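Side-chain contact in uncharacterized protein (Legionella longbeachae NSW150, PDB 4JZA), which is a phosphoinositide phosphatase that probably removes the 3-phosphate from phosphatidylinositol 3-phosphate, consistent with a role in manipulating host lipids: residues 172-177 against 344-349. Sequence-based numbering, arbitrary orientation.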
ATOM      1  N   ASP A 172       0.174  24.130  -0.757  1.00 51.16           N
ATOM      2  CA  ASP A 172      -0.487  24.965   0.270  1.00 53.47           C
ATOM      3  C   ASP A 172      -1.947  24.575   0.576  1.00 51.94           C
ATOM      4  O   ASP A 172      -2.342  24.472   1.754  1.00 49.26           O
ATOM      5  CB  ASP A 172      -0.447  26.437  -0.142  1.00 57.40           C
ATOM      6  CG  ASP A 172       0.950  27.046  -0.038  1.00 61.48           C
ATOM      7  OD1 ASP A 172       1.888  26.396   0.488  1.00 61.88           O
ATOM      8  OD2 ASP A 172       1.097  28.198  -0.512  1.00 64.56           O
ATOM      9  N   GLN A 173      -2.741  24.353  -0.472  1.00 46.85           N
ATOM     10  CA  GLN A 173      -4.113  23.942  -0.276  1.00 45.61           C
ATOM     11  C   GLN A 173      -4.193  22.743   0.669  1.00 43.91           C
ATOM     12  O   GLN A 173      -4.938  22.745   1.640  1.00 45.34           O
ATOM     13  CB  GLN A 173      -4.833  23.673  -1.599  1.00 46.24           C
ATOM     14  CG  GLN A 173      -6.270  23.338  -1.297  1.00 51.52           C
ATOM     15  CD  GLN A 173      -7.217  23.194  -2.482  1.00 57.07           C
ATOM     16  OE1 GLN A 173      -8.347  23.339  -2.330  1.00 56.07           O
ATOM     17  NE2 GLN A 173      -6.799  22.820  -3.571  1.00 54.21           N
ATOM     18  N   LEU A 174      -3.400  21.723   0.404  1.00 45.68           N
ATOM     19  CA  LEU A 174      -3.463  20.519   1.193  1.00 46.57           C
ATOM     20  C   LEU A 174      -3.033  20.807   2.603  1.00 46.15           C
ATOM     21  O   LEU A 174      -3.594  20.264   3.552  1.00 47.56           O
ATOM     22  CB  LEU A 174      -2.575  19.410   0.616  1.00 50.92           C
ATOM     23  CG  LEU A 174      -2.679  18.084   1.410  1.00 51.64           C
ATOM     24  CD1 LEU A 174      -3.840  17.262   0.894  1.00 52.37           C
ATOM     25  CD2 LEU A 174      -1.410  17.271   1.332  1.00 54.25           C
ATOM     26  N   LEU A 175      -2.016  21.633   2.765  1.00 46.47           N
ATOM     27  CA  LEU A 175      -1.559  21.947   4.132  1.00 47.11           C
ATOM     28  C   LEU A 175      -2.677  22.580   4.924  1.00 47.92           C
ATOM     29  O   LEU A 175      -2.818  22.288   6.121  1.00 45.57           O
ATOM     30  CB  LEU A 175      -0.329  22.870   4.134  1.00 44.88           C
ATOM     31  CG  LEU A 175       0.901  22.292   3.452  1.00 44.72           C
ATOM     32  CD1 LEU A 175       2.086  23.206   3.603  1.00 43.64           C
ATOM     33  CD2 LEU A 175       1.223  20.951   4.073  1.00 45.05           C
ATOM     34  N   ASP A 176      -3.473  23.428   4.253  1.00 48.40           N
ATOM     35  CA  ASP A 176      -4.588  24.104   4.898  1.00 51.35           C
ATOM     36  C   ASP A 176      -5.664  23.130   5.290  1.00 51.30           C
ATOM     37  O   ASP A 176      -6.177  23.168   6.419  1.00 54.75           O
ATOM     38  CB  ASP A 176      -5.194  25.167   3.979  1.00 55.92           C
ATOM     39  CG  ASP A 176      -4.264  26.353   3.761  1.00 59.56           C
ATOM     40  OD1 ASP A 176      -3.382  26.651   4.630  1.00 59.60           O
ATOM     41  OD2 ASP A 176      -4.412  26.966   2.685  1.00 60.70           O
ATOM     42  N   GLU A 177      -5.985  22.229   4.366  1.00 50.16           N
ATOM     43  CA  GLU A 177      -6.896  21.138   4.682  1.00 47.04           C
ATOM     44  C   GLU A 177      -6.406  20.254   5.844  1.00 45.45           C
ATOM     45  O   GLU A 177      -7.200  19.847   6.677  1.00 44.09           O
ATOM     46  CB  GLU A 177      -7.154  20.311   3.448  1.00 47.41           C
ATOM     47  CG  GLU A 177      -7.915  21.047   2.347  1.00 46.51           C
ATOM     48  CD  GLU A 177      -7.774  20.357   1.007  1.00 47.86           C
ATOM     49  OE1 GLU A 177      -6.903  19.467   0.840  1.00 48.05           O
ATOM     50  OE2 GLU A 177      -8.532  20.700   0.098  1.00 48.26           O
ATOM     51  N   THR A 344      -4.191   7.248  -1.788  1.00 40.27           N
ATOM     52  CA  THR A 344      -5.448   7.684  -1.215  1.00 39.45           C
ATOM     53  C   THR A 344      -5.470   9.175  -0.805  1.00 43.02           C
ATOM     54  O   THR A 344      -6.528   9.713  -0.459  1.00 41.75           O
ATOM     55  CB  THR A 344      -5.789   6.843   0.020  1.00 38.92           C
ATOM     56  OG1 THR A 344      -4.703   6.853   0.936  1.00 38.59           O
ATOM     57  CG2 THR A 344      -6.058   5.444  -0.367  1.00 39.15           C
ATOM     58  N   LEU A 345      -4.312   9.844  -0.857  1.00 42.79           N
ATOM     59  CA  LEU A 345      -4.227  11.256  -0.530  1.00 39.80           C
ATOM     60  C   LEU A 345      -3.793  11.999  -1.792  1.00 41.77           C
ATOM     61  O   LEU A 345      -3.019  11.492  -2.609  1.00 37.48           O
ATOM     62  CB  LEU A 345      -3.221  11.466   0.582  1.00 39.80           C
ATOM     63  CG  LEU A 345      -3.436  10.671   1.884  1.00 40.43           C
ATOM     64  CD1 LEU A 345      -2.237  10.866   2.811  1.00 41.59           C
ATOM     65  CD2 LEU A 345      -4.675  11.142   2.611  1.00 38.09           C
ATOM     66  N   PRO A 346      -4.301  13.219  -1.977  1.00 45.01           N
ATOM     67  CA  PRO A 346      -4.142  13.899  -3.250  1.00 44.11           C
ATOM     68  C   PRO A 346      -2.842  14.677  -3.371  1.00 41.95           C
ATOM     69  O   PRO A 346      -2.847  15.861  -3.587  1.00 42.60           O
ATOM     70  CB  PRO A 346      -5.359  14.826  -3.286  1.00 45.20           C
ATOM     71  CG  PRO A 346      -5.615  15.152  -1.869  1.00 44.97           C
ATOM     72  CD  PRO A 346      -5.183  13.964  -1.059  1.00 44.31           C
ATOM     73  N   LEU A 347      -1.746  13.977  -3.238  1.00 41.72           N
ATOM     74  CA  LEU A 347      -0.434  14.525  -3.522  1.00 41.33           C
ATOM     75  C   LEU A 347       0.463  13.410  -3.994  1.00 38.62           C
ATOM     76  O   LEU A 347       0.238  12.269  -3.703  1.00 44.91           O
ATOM     77  CB  LEU A 347       0.162  15.195  -2.294  1.00 43.95           C
ATOM     78  CG  LEU A 347       0.636  14.345  -1.118  1.00 44.05           C
ATOM     79  CD1 LEU A 347       1.350  15.243  -0.123  1.00 44.10           C
ATOM     80  CD2 LEU A 347      -0.545  13.662  -0.471  1.00 44.36           C
ATOM     81  N   PRO A 348       1.471  13.727  -4.754  1.00 41.34           N
ATOM     82  CA  PRO A 348       2.230  12.698  -5.504  1.00 41.39           C
ATOM     83  C   PRO A 348       3.096  11.773  -4.701  1.00 39.94           C
ATOM     84  O   PRO A 348       3.749  12.174  -3.709  1.00 37.64           O
ATOM     85  CB  PRO A 348       3.185  13.512  -6.374  1.00 39.75           C
ATOM     86  CG  PRO A 348       2.704  14.910  -6.303  1.00 41.13           C
ATOM     87  CD  PRO A 348       1.950  15.086  -5.043  1.00 42.71           C
ATOM     88  N   ALA A 349       3.158  10.551  -5.198  1.00 38.17           N
ATOM     89  CA  ALA A 349       3.849   9.507  -4.493  1.00 38.87           C
ATOM     90  C   ALA A 349       5.108   9.238  -5.191  1.00 38.38           C
ATOM     91  O   ALA A 349       5.207   9.429  -6.408  1.00 37.86           O
ATOM     92  CB  ALA A 349       3.025   8.241  -4.438  1.00 40.84           C
TER
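The pyrrolidine ring of Pro346 takes Leu174 at its CG-CD bond: Leu174 CD1 lies 3.9 Å from Pro346 CG and 4.1 Å from Pro346 CD, and farther from the other three ring atoms. The methyl therefore sits above the ring plane, shifted well off centre toward the CG-CD bond. Trp309 and His394 also touch this proline, adding contacts from outside the two segments.

The second branch of Leu174 goes to Leu347. Its CD2 reaches Leu347 CD1 at 3.7 Å and also approaches Leu347 CD2 (4.1 Å), one methyl facing the fork of the other leucine, with the two side chains crossing at about a right angle. Leu174 thus straddles consecutive residues, one methyl on each. Its CG is anti to the backbone N (chi1 -177°), which extends the side chain from the helix toward the loop. Both contacts are carbon to carbon and no hydrogen bond crosses between the segments, so the contact is apolar; all three residues are buried.

Polar groups close by are paired elsewhere. The buried carboxylate of Glu177 spends OE1 on Trp309 NE1 and OE2 on a salt bridge to Arg393, which ties down both oxygens, and Pro346 O is hydrogen-bonded to Tyr171 OH.

Pro346 is the centre of an inverse gamma turn, closed by a weak bond from Leu347 N to Leu345 O (2.9 Å). Helix 172-183 follows strand 159-166 and the turn precedes strand 352-359, its antiparallel neighbour in the mixed sheet; the contact accordingly joins the two ends of a long, largely helical, strand-free insertion between adjacent strands, which includes the phosphoinositide phosphatase insertion domain.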